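Long-range contacts in JSC1_58120g3 ([Leptolyngbya] sp. JSC-1, PDB 6XHH), which binds a linear tetrapyrrole of the verdin type in its GAF domain and, as a far-red cyanobacteriochrome, probably acts as a light sensor in signalling: residues A[35-40]-A[54-59]; A[124-129]-A[145-150]; A[132-137]-A[165-170]. All coordinates share one frame; numbering follows the deposited sequence.

Interaction 1 of 3, residues A[35-40]-A[54-59]; sequences IERVTI and ESEAGG
Val38 and Ser55 face each other as an antiparallel hydrogen-bonded pair, each giving its N-H to the other's carbonyl: Val38 N reaches Ser55 O at 3.0 Å and Ser55 N reaches Val38 O at 2.9 Å. A third backbone bond, Ala57 N to Glu36 O at 2.8 Å, lies just past the end of strand 54-56. Arg37-Glu56 and Thr39-Glu54 are the non-hydrogen-bonded pairs of this beta hairpin, part of the central GAF sheet, and their side chains share one face. There the Arg37 chain has CG anti to the backbone N (chi1 -158°) and bends further out at chi3; its NH1 lies 2.9 Å from Glu54 OE2. This is a salt bridge, but its hydrogen bond is weak, bent to 122° at the hydrogen. The carboxylate oxygen lies at the guanidinium edge, while Glu56 CG lies over a face of the group, 3.8 Å from NH1. Arg37 NH1 also donates to Arg61 O, and the backbone N-H groups of Leu63 and Val64 hold Glu54 OE2 and OE1. Glu56 OE2 accepts from Trp60 N and, weakly, from Gly59 N. The Glu36 carboxylate turns to Ser150 OG and Asn149 N, while its CB and CG both lie 3.5 Å from Ala57 O. Neutral donors thus grip all three carboxylates, that of Glu54 jointly with Arg37, whose positive charge would probably offset part of the negative charge of Glu54 and Glu56; these bonds tie the loop after strand 49-56, and the end of strand 139-148, to the hairpin.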
loop_
_atom_site.group_PDB
_atom_site.type_symbol
_atom_site.label_atom_id
_atom_site.label_comp_id
_atom_site.label_asym_id
_atom_site.label_seq_id
_atom_site.Cartn_x
_atom_site.Cartn_y
_atom_site.Cartn_z
ATOM N N ILE A 35 4.009 -1.249 -12.544
ATOM C CA ILE A 35 4.781 -2.021 -11.575
ATOM C C ILE A 35 4.287 -3.461 -11.517
ATOM O O ILE A 35 3.357 -3.848 -12.236
ATOM C CB ILE A 35 4.727 -1.387 -10.176
ATOM C CG1 ILE A 35 3.267 -1.253 -9.696
ATOM C CG2 ILE A 35 5.460 -0.040 -10.172
ATOM C CD1 ILE A 35 3.132 -0.548 -8.339
ATOM N N GLU A 36 4.888 -4.257 -10.637
ATOM C CA GLU A 36 4.703 -5.700 -10.678
ATOM C C GLU A 36 3.669 -6.222 -9.690
ATOM O O GLU A 36 3.151 -7.321 -9.896
ATOM C CB GLU A 36 6.056 -6.395 -10.460
ATOM C CG GLU A 36 6.952 -6.214 -11.688
ATOM C CD GLU A 36 8.456 -6.360 -11.442
ATOM O OE1 GLU A 36 8.937 -6.340 -10.286
ATOM O OE2 GLU A 36 9.176 -6.504 -12.455
ATOM N N ARG A 37 3.332 -5.470 -8.642
ATOM C CA ARG A 37 2.269 -5.924 -7.752
ATOM C C ARG A 37 1.671 -4.752 -7.007
ATOM O O ARG A 37 2.393 -3.860 -6.578
ATOM C CB ARG A 37 2.777 -6.955 -6.734
ATOM C CG ARG A 37 1.667 -7.815 -6.181
ATOM C CD ARG A 37 2.056 -8.522 -4.911
ATOM N NE ARG A 37 3.204 -9.424 -5.038
ATOM C CZ ARG A 37 3.143 -10.674 -5.495
ATOM N NH1 ARG A 37 1.989 -11.200 -5.903
ATOM N NH2 ARG A 37 4.248 -11.412 -5.530
ATOM N N VAL A 38 0.350 -4.771 -6.863
ATOM C CA VAL A 38 -0.375 -3.902 -5.941
ATOM C C VAL A 38 -1.315 -4.786 -5.132
ATOM O O VAL A 38 -1.989 -5.659 -5.688
ATOM C CB VAL A 38 -1.158 -2.791 -6.673
ATOM C CG1 VAL A 38 -1.937 -1.934 -5.671
ATOM C CG2 VAL A 38 -0.214 -1.919 -7.459
ATOM N N THR A 39 -1.357 -4.564 -3.820
ATOM C CA THR A 39 -2.135 -5.395 -2.920
ATOM C C THR A 39 -3.016 -4.544 -2.016
ATOM O O THR A 39 -2.676 -3.411 -1.649
ATOM C CB THR A 39 -1.254 -6.280 -2.010
ATOM O OG1 THR A 39 -0.423 -5.450 -1.175
ATOM C CG2 THR A 39 -0.383 -7.192 -2.814
ATOM N N ILE A 40 -4.138 -5.136 -1.623
ATOM C CA ILE A 40 -4.957 -4.658 -0.522
ATOM C C ILE A 40 -4.851 -5.676 0.596
ATOM O O ILE A 40 -5.102 -6.874 0.391
ATOM C CB ILE A 40 -6.420 -4.443 -0.949
ATOM C CG1 ILE A 40 -6.493 -3.307 -1.975
ATOM C CG2 ILE A 40 -7.292 -4.112 0.260
ATOM C CD1 ILE A 40 -7.789 -3.295 -2.799
ATOM N N GLU A 54 -5.065 -8.714 -4.953
ATOM C CA GLU A 54 -3.808 -8.338 -5.561
ATOM C C GLU A 54 -3.961 -8.275 -7.070
ATOM O O GLU A 54 -4.835 -8.922 -7.655
ATOM C CB GLU A 54 -2.703 -9.325 -5.174
ATOM C CG GLU A 54 -2.804 -10.658 -5.885
ATOM C CD GLU A 54 -1.935 -11.726 -5.255
ATOM O OE1 GLU A 54 -2.445 -12.833 -4.972
ATOM O OE2 GLU A 54 -0.735 -11.453 -5.033
ATOM N N SER A 55 -3.101 -7.469 -7.686
ATOM C CA SER A 55 -2.887 -7.473 -9.127
ATOM C C SER A 55 -1.389 -7.638 -9.323
ATOM O O SER A 55 -0.602 -6.932 -8.687
ATOM C CB SER A 55 -3.407 -6.184 -9.779
ATOM O OG SER A 55 -2.906 -6.006 -11.094
ATOM N N GLU A 56 -0.988 -8.613 -10.132
ATOM C CA GLU A 56 0.422 -8.931 -10.292
ATOM C C GLU A 56 0.781 -9.056 -11.770
ATOM O O GLU A 56 -0.059 -9.415 -12.601
ATOM C CB GLU A 56 0.759 -10.214 -9.508
ATOM C CG GLU A 56 2.153 -10.768 -9.705
ATOM C CD GLU A 56 2.228 -11.766 -10.849
ATOM O OE1 GLU A 56 1.442 -12.739 -10.869
ATOM O OE2 GLU A 56 3.071 -11.565 -11.736
ATOM N N ALA A 57 2.039 -8.748 -12.090
ATOM C CA ALA A 57 2.565 -8.852 -13.446
ATOM C C ALA A 57 4.002 -9.346 -13.396
ATOM O O ALA A 57 4.827 -8.794 -12.662
ATOM C CB ALA A 57 2.496 -7.502 -14.171
ATOM N N GLY A 58 4.296 -10.400 -14.159
ATOM C CA GLY A 58 5.656 -10.888 -14.260
ATOM C C GLY A 58 5.893 -12.281 -13.711
ATOM O O GLY A 58 7.051 -12.693 -13.567
ATOM N N GLY A 59 4.825 -13.009 -13.387
ATOM C CA GLY A 59 4.956 -14.394 -12.958
ATOM C C GLY A 59 5.484 -14.578 -11.547
ATOM O O GLY A 59 6.373 -15.397 -11.297
#

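Interaction 2 of 3, residues A[124-129]-A[145-150]; sequences FEVKSC and SAFQNS. With M1V (mesobiliverdin IX(alpha)), chain C.
Val126 lies over one face of the Phe147 ring: its CG2 sits above the middle, 3.7 Å from the centroid in a CH-pi contact, and CG1 leans on the rim at CD1. Cys129 CB meets the same ring in its plane, 3.5 Å from Phe147 CD1. The far rim borders the chromophore, with Phe147 CZ 3.5 Å from the D-ring oxygen OD of mesobiliverdin, which takes a 2.8 Å hydrogen bond from Ser145 OG. Ser145 and Phe147 belong to the bilin pocket; Val126 and Cys129 pack against the ring. Beyond this close-packed side the pairing of strands 128-136 and 139-148 is disturbed: two residues, Lys127 and Ser128, stand opposite the single Gln148, a classic beta bulge, with Lys127 N donating to Gln148 O at 2.8 Å. Just before it, Glu125 ends helix 115-123 in a Schellman motif. Here the contact is more polar and partly exposed, with water taking part. One water donates to both Phe124 O and Asn149 OD1, while Lys127 NZ, swung round by a bend at chi4 (56°), donates to Asn149 O at 3.1 Å and to a second water that donates to the same oxygen. An alanine for Lys127, lacking the ammonium and the chain beyond CB, would probably leave Asn149 O to the water alone and the Ser150 backbone less covered. Apolar contact thus holds the ring beside the bilin, whereas backbone bonds, the ammonium and water hold the outer end.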
loop_
_atom_site.group_PDB
_atom_site.type_symbol
_atom_site.label_atom_id
_atom_site.label_comp_id
_atom_site.label_asym_id
_atom_site.label_seq_id
_atom_site.Cartn_x
_atom_site.Cartn_y
_atom_site.Cartn_z
ATOM N N PHE A 124 8.062 -11.996 0.648
ATOM C CA PHE A 124 6.950 -11.672 -0.229
ATOM C C PHE A 124 7.419 -11.230 -1.610
ATOM O O PHE A 124 6.600 -10.761 -2.415
ATOM C CB PHE A 124 6.073 -10.607 0.432
ATOM C CG PHE A 124 5.386 -11.101 1.682
ATOM C CD1 PHE A 124 4.488 -12.157 1.618
ATOM C CD2 PHE A 124 5.661 -10.538 2.918
ATOM C CE1 PHE A 124 3.871 -12.627 2.756
ATOM C CE2 PHE A 124 5.041 -11.010 4.065
ATOM C CZ PHE A 124 4.143 -12.050 3.979
ATOM N N GLU A 125 8.720 -11.397 -1.897
ATOM C CA GLU A 125 9.337 -11.113 -3.196
ATOM C C GLU A 125 9.402 -9.618 -3.508
ATOM O O GLU A 125 9.454 -9.227 -4.673
ATOM C CB GLU A 125 8.622 -11.844 -4.330
ATOM C CG GLU A 125 8.379 -13.301 -4.034
ATOM C CD GLU A 125 7.961 -14.040 -5.267
ATOM O OE1 GLU A 125 8.787 -14.789 -5.816
ATOM O OE2 GLU A 125 6.814 -13.854 -5.698
ATOM N N VAL A 126 9.449 -8.769 -2.484
ATOM C CA VAL A 126 9.392 -7.317 -2.650
ATOM C C VAL A 126 10.813 -6.755 -2.660
ATOM O O VAL A 126 11.628 -7.121 -1.809
ATOM C CB VAL A 126 8.559 -6.672 -1.523
ATOM C CG1 VAL A 126 8.612 -5.138 -1.597
ATOM C CG2 VAL A 126 7.106 -7.159 -1.544
ATOM N N LYS A 127 11.116 -5.851 -3.613
ATOM C CA LYS A 127 12.370 -5.096 -3.608
ATOM C C LYS A 127 12.183 -3.594 -3.425
ATOM O O LYS A 127 13.177 -2.874 -3.257
ATOM C CB LYS A 127 13.153 -5.340 -4.906
ATOM C CG LYS A 127 13.886 -6.682 -4.927
ATOM C CD LYS A 127 14.796 -6.764 -6.144
ATOM C CE LYS A 127 15.526 -8.096 -6.183
ATOM N NZ LYS A 127 14.556 -9.224 -6.147
ATOM N N SER A 128 10.945 -3.112 -3.417
ATOM C CA SER A 128 10.625 -1.693 -3.364
ATOM C C SER A 128 9.166 -1.595 -2.940
ATOM O O SER A 128 8.352 -2.386 -3.403
ATOM C CB SER A 128 10.853 -1.060 -4.742
ATOM O OG SER A 128 10.348 0.267 -4.819
ATOM N N CYS A 129 8.832 -0.661 -2.044
ATOM C CA CYS A 129 7.438 -0.615 -1.609
ATOM C C CYS A 129 7.020 0.805 -1.262
ATOM O O CYS A 129 7.773 1.545 -0.625
ATOM C CB CYS A 129 7.170 -1.510 -0.381
ATOM S SG CYS A 129 8.235 -1.179 1.076
ATOM N N SER A 145 -0.638 -1.304 -0.834
ATOM C CA SER A 145 0.794 -1.396 -1.101
ATOM C C SER A 145 1.035 -1.463 -2.599
ATOM O O SER A 145 0.397 -2.252 -3.304
ATOM C CB SER A 145 1.424 -2.625 -0.417
ATOM O OG SER A 145 1.197 -2.571 0.990
ATOM N N ALA A 146 1.966 -0.648 -3.066
ATOM C CA ALA A 146 2.532 -0.726 -4.405
ATOM C C ALA A 146 3.935 -1.306 -4.313
ATOM O O ALA A 146 4.780 -0.776 -3.579
ATOM C CB ALA A 146 2.576 0.669 -5.031
ATOM N N PHE A 147 4.190 -2.380 -5.052
ATOM C CA PHE A 147 5.438 -3.129 -4.936
ATOM C C PHE A 147 6.145 -3.216 -6.288
ATOM O O PHE A 147 5.505 -3.398 -7.332
ATOM C CB PHE A 147 5.192 -4.574 -4.447
ATOM C CG PHE A 147 4.664 -4.706 -3.036
ATOM C CD1 PHE A 147 5.231 -4.017 -1.971
ATOM C CD2 PHE A 147 3.612 -5.575 -2.771
ATOM C CE1 PHE A 147 4.753 -4.203 -0.669
ATOM C CE2 PHE A 147 3.127 -5.752 -1.480
ATOM C CZ PHE A 147 3.706 -5.066 -0.432
ATOM N N GLN A 148 7.471 -3.142 -6.272
ATOM C CA GLN A 148 8.262 -3.647 -7.376
ATOM C C GLN A 148 9.073 -4.833 -6.865
ATOM O O GLN A 148 9.612 -4.799 -5.756
ATOM C CB GLN A 148 9.165 -2.565 -7.975
ATOM C CG GLN A 148 9.765 -2.908 -9.352
ATOM C CD GLN A 148 8.763 -2.858 -10.488
ATOM O OE1 GLN A 148 7.580 -3.121 -10.310
ATOM N NE2 GLN A 148 9.247 -2.523 -11.679
ATOM N N ASN A 149 9.108 -5.898 -7.657
ATOM C CA ASN A 149 9.660 -7.171 -7.217
ATOM C C ASN A 149 11.008 -7.490 -7.829
ATOM O O ASN A 149 11.818 -8.167 -7.189
ATOM C CB ASN A 149 8.688 -8.310 -7.558
ATOM C CG ASN A 149 7.346 -8.167 -6.858
ATOM O OD1 ASN A 149 7.227 -7.464 -5.855
ATOM N ND2 ASN A 149 6.333 -8.849 -7.380
ATOM N N SER A 150 11.250 -7.067 -9.067
ATOM C CA SER A 150 12.469 -7.431 -9.772
ATOM C C SER A 150 13.612 -6.445 -9.572
ATOM O O SER A 150 14.760 -6.804 -9.852
ATOM C CB SER A 150 12.163 -7.585 -11.267
ATOM O OG SER A 150 11.717 -6.361 -11.809
HETATM O OA M1V C . 7.665 -9.269 9.785
HETATM C C1A M1V C . 8.460 -8.724 10.537
HETATM N NA M1V C . 8.577 -7.398 10.673
HETATM C C2A M1V C . 9.371 -9.383 11.387
HETATM C CMA M1V C . 9.541 -10.880 11.516
HETATM C C3A M1V C . 10.089 -8.413 12.080
HETATM C CAA M1V C . 11.163 -8.627 13.078
HETATM C CBA M1V C . 10.798 -8.066 14.454
HETATM C C4A M1V C . 9.573 -7.108 11.610
HETATM C CHA M1V C . 10.010 -5.893 12.065
HETATM C C1B M1V C . 9.593 -4.534 11.708
HETATM C C2B M1V C . 10.233 -3.395 12.264
HETATM C CMB M1V C . 11.389 -3.416 13.234
HETATM C C3B M1V C . 9.624 -2.292 11.747
HETATM C CAB M1V C . 9.975 -0.845 12.045
HETATM C CBB M1V C . 10.691 -0.216 10.837
HETATM C CGB M1V C . 12.064 -0.824 10.655
HETATM O O2B M1V C . 12.962 -0.606 11.505
HETATM O O1B M1V C . 12.333 -1.547 9.669
HETATM N NB M1V C . 8.618 -4.116 10.886
HETATM C C4B M1V C . 8.596 -2.766 10.879
HETATM C CHB M1V C . 7.756 -1.882 10.184
HETATM C C1C M1V C . 6.833 -2.085 9.147
HETATM C C2C M1V C . 6.326 -1.029 8.376
HETATM C CAC M1V C . 6.635 0.435 8.609
HETATM C CBC M1V C . 5.666 0.829 9.758
HETATM C CGC M1V C . 6.030 2.096 10.519
HETATM O O2C M1V C . 7.031 2.774 10.193
HETATM O O1C M1V C . 5.338 2.478 11.496
HETATM C C3C M1V C . 5.446 -1.583 7.450
HETATM C CMC M1V C . 4.677 -0.801 6.422
HETATM N NC M1V C . 6.295 -3.264 8.682
HETATM C C4C M1V C . 5.447 -2.981 7.641
HETATM C CHC M1V C . 4.739 -4.042 7.007
HETATM C C1D M1V C . 3.988 -4.056 5.858
HETATM C C2D M1V C . 2.762 -4.755 5.677
HETATM C CMD M1V C . 2.045 -5.559 6.735
HETATM N ND M1V C . 4.321 -3.455 4.652
HETATM C C4D M1V C . 3.346 -3.728 3.759
HETATM O OD M1V C . 3.368 -3.326 2.595
HETATM C C3D M1V C . 2.356 -4.543 4.396
HETATM C CAD M1V C . 1.082 -5.060 3.776
HETATM C CBD M1V C . 1.407 -6.215 2.855
HETATM O O HOH W 1 5.508 -8.947 -4.146
HETATM O O HOH W 2 12.221 -10.309 -5.134
#

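Interaction 3 of 3, residues A[132-137]-A[165-170]; sequences VAIFQG and RVADQL
Ala167 points its methyl toward strand 132-136, where it touches two side chains, Val132 and Ile134, that approach it from directions roughly at right angles. Its CB comes within 3.2 Å of Ala133 O, a close approach that a larger side chain here would probably disturb. Val132 meets it with CG2, which is lodged between the backbone N and the carbonyl carbon and stands 3.7 Å from Ala167 CB. Ile134 meets it with CG1, 3.9 Å from Ala167 CB. The Ile134 chain has CG1 anti to the carbonyl carbon (chi1 -63°) and then runs extended, which carries CD1 past the alanine to Leu170, one helical turn on. The two side chains cross obliquely and touch methyl to methyl, Ile134 CD1 to Leu170 CD1 at 3.9 Å. Helix 157-178 thus lies against the sheet with its axis 6.7 Å from that of the strand and only 27° from parallel, close enough for an alanine to touch the strand backbone. This is the helical layer of the GAF fold, on the face of the sheet turned away from the bilin, and helices 18-33 and 2-13 pack beside it, with Leu170 on Phe22 and Val166 on Val8. No direct hydrogen bond joins strand and helix. At the border of the apolar patch one water links them, donating to Ala133 O at 2.9 Å and to Asp168 OD1 at 3.0 Å while accepting from Phe135 N. The other carboxylate oxygen is held within the helix: Arg165 NE donates to Asp168 OD2 at 2.9 Å in a nearly straight (171°) salt-bridge bond, with OD2 in the plane of the guanidinium.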
loop_
_atom_site.group_PDB
_atom_site.type_symbol
_atom_site.label_atom_id
_atom_site.label_comp_id
_atom_site.label_asym_id
_atom_site.label_seq_id
_atom_site.Cartn_x
_atom_site.Cartn_y
_atom_site.Cartn_z
ATOM N N VAL A 132 0.462 2.713 2.071
ATOM C CA VAL A 132 -0.369 3.762 2.658
ATOM C C VAL A 132 -1.565 3.149 3.370
ATOM O O VAL A 132 -2.005 2.035 3.070
ATOM C CB VAL A 132 -0.877 4.776 1.618
ATOM C CG1 VAL A 132 0.286 5.412 0.859
ATOM C CG2 VAL A 132 -1.884 4.112 0.674
ATOM N N ALA A 133 -2.106 3.914 4.310
ATOM C CA ALA A 133 -3.196 3.452 5.151
ATOM C C ALA A 133 -4.526 3.489 4.402
ATOM O O ALA A 133 -4.811 4.424 3.643
ATOM C CB ALA A 133 -3.285 4.318 6.409
ATOM N N ILE A 134 -5.352 2.478 4.645
ATOM C CA ILE A 134 -6.760 2.502 4.246
ATOM C C ILE A 134 -7.578 2.747 5.501
ATOM O O ILE A 134 -7.562 1.915 6.417
ATOM C CB ILE A 134 -7.192 1.185 3.579
ATOM C CG1 ILE A 134 -6.432 0.937 2.286
ATOM C CG2 ILE A 134 -8.682 1.195 3.256
ATOM C CD1 ILE A 134 -6.620 -0.493 1.762
ATOM N N PHE A 135 -8.283 3.881 5.545
ATOM C CA PHE A 135 -9.140 4.245 6.668
ATOM C C PHE A 135 -10.606 4.034 6.315
ATOM O O PHE A 135 -11.066 4.475 5.263
ATOM C CB PHE A 135 -8.910 5.699 7.078
ATOM C CG PHE A 135 -7.805 5.859 8.044
ATOM C CD1 PHE A 135 -8.028 5.695 9.396
ATOM C CD2 PHE A 135 -6.534 6.140 7.606
ATOM C CE1 PHE A 135 -6.993 5.829 10.298
ATOM C CE2 PHE A 135 -5.491 6.280 8.504
ATOM C CZ PHE A 135 -5.719 6.117 9.849
ATOM N N GLN A 136 -11.329 3.377 7.209
ATOM C CA GLN A 136 -12.781 3.257 7.130
ATOM C C GLN A 136 -13.331 4.249 8.144
ATOM O O GLN A 136 -13.347 3.969 9.345
ATOM C CB GLN A 136 -13.213 1.835 7.445
ATOM C CG GLN A 136 -14.712 1.640 7.604
ATOM C CD GLN A 136 -15.032 0.341 8.320
ATOM O OE1 GLN A 136 -14.160 -0.516 8.480
ATOM N NE2 GLN A 136 -16.272 0.192 8.766
ATOM N N GLY A 137 -13.781 5.402 7.664
ATOM C CA GLY A 137 -14.026 6.499 8.586
ATOM C C GLY A 137 -12.698 6.919 9.182
ATOM O O GLY A 137 -11.713 7.136 8.463
ATOM N N ARG A 165 -4.859 8.944 -1.973
ATOM C CA ARG A 165 -6.210 9.291 -2.410
ATOM C C ARG A 165 -6.972 8.058 -2.866
ATOM O O ARG A 165 -8.180 7.950 -2.636
ATOM C CB ARG A 165 -6.167 10.318 -3.541
ATOM C CG ARG A 165 -5.558 11.659 -3.161
ATOM C CD ARG A 165 -6.346 12.361 -2.075
ATOM N NE ARG A 165 -5.973 11.914 -0.733
ATOM C CZ ARG A 165 -4.796 12.150 -0.161
ATOM N NH1 ARG A 165 -3.857 12.824 -0.811
ATOM N NH2 ARG A 165 -4.554 11.707 1.066
ATOM N N VAL A 166 -6.284 7.129 -3.532
ATOM C CA VAL A 166 -6.920 5.871 -3.911
ATOM C C VAL A 166 -7.329 5.089 -2.668
ATOM O O VAL A 166 -8.435 4.537 -2.595
ATOM C CB VAL A 166 -5.980 5.061 -4.814
ATOM C CG1 VAL A 166 -6.561 3.680 -5.071
ATOM C CG2 VAL A 166 -5.763 5.798 -6.139
ATOM N N ALA A 167 -6.450 5.040 -1.667
ATOM C CA ALA A 167 -6.803 4.370 -0.422
ATOM C C ALA A 167 -7.993 5.052 0.247
ATOM O O ALA A 167 -8.848 4.385 0.842
ATOM C CB ALA A 167 -5.587 4.335 0.509
ATOM N N ASP A 168 -8.064 6.379 0.161
ATOM C CA ASP A 168 -9.251 7.093 0.627
ATOM C C ASP A 168 -10.511 6.558 -0.046
ATOM O O ASP A 168 -11.523 6.300 0.615
ATOM C CB ASP A 168 -9.098 8.588 0.348
ATOM C CG ASP A 168 -8.144 9.279 1.311
ATOM O OD1 ASP A 168 -7.801 8.690 2.357
ATOM O OD2 ASP A 168 -7.757 10.428 1.005
ATOM N N GLN A 169 -10.467 6.403 -1.373
ATOM C CA GLN A 169 -11.619 5.889 -2.110
ATOM C C GLN A 169 -11.967 4.470 -1.677
ATOM O O GLN A 169 -13.141 4.138 -1.493
ATOM C CB GLN A 169 -11.332 5.938 -3.610
ATOM C CG GLN A 169 -11.213 7.338 -4.161
ATOM C CD GLN A 169 -12.363 8.221 -3.713
ATOM O OE1 GLN A 169 -13.517 7.960 -4.039
ATOM N NE2 GLN A 169 -12.052 9.253 -2.936
ATOM N N LEU A 170 -10.954 3.621 -1.509
ATOM C CA LEU A 170 -11.181 2.287 -0.968
ATOM C C LEU A 170 -11.861 2.361 0.387
ATOM O O LEU A 170 -12.827 1.637 0.648
ATOM C CB LEU A 170 -9.854 1.536 -0.855
ATOM C CG LEU A 170 -9.242 0.980 -2.134
ATOM C CD1 LEU A 170 -7.869 0.414 -1.811
ATOM C CD2 LEU A 170 -10.141 -0.095 -2.739
HETATM O O HOH W 3 -7.271 6.041 3.650
#

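In the fold
All three contacts draw on one antiparallel sheet of the GAF domain. Interactions 1 and 2 are neighbours, their centres about 9 Å apart, because strands 37-43 and 139-148 run side by side; the Glu36 carboxylate bridges them. Interaction 3 lies about 19 to 20 Å from both, further along strand 128-136, which it shares with interaction 2, and it meets interaction 1 where Ile40 touches Leu170 and Ile134. Along the chain interaction 1 closes first, while interactions 2 and 3 interleave. The sheet is bordered by the chromophore at interaction 2 and by helix 157-178 at interaction 3, placing it between pigment and helices.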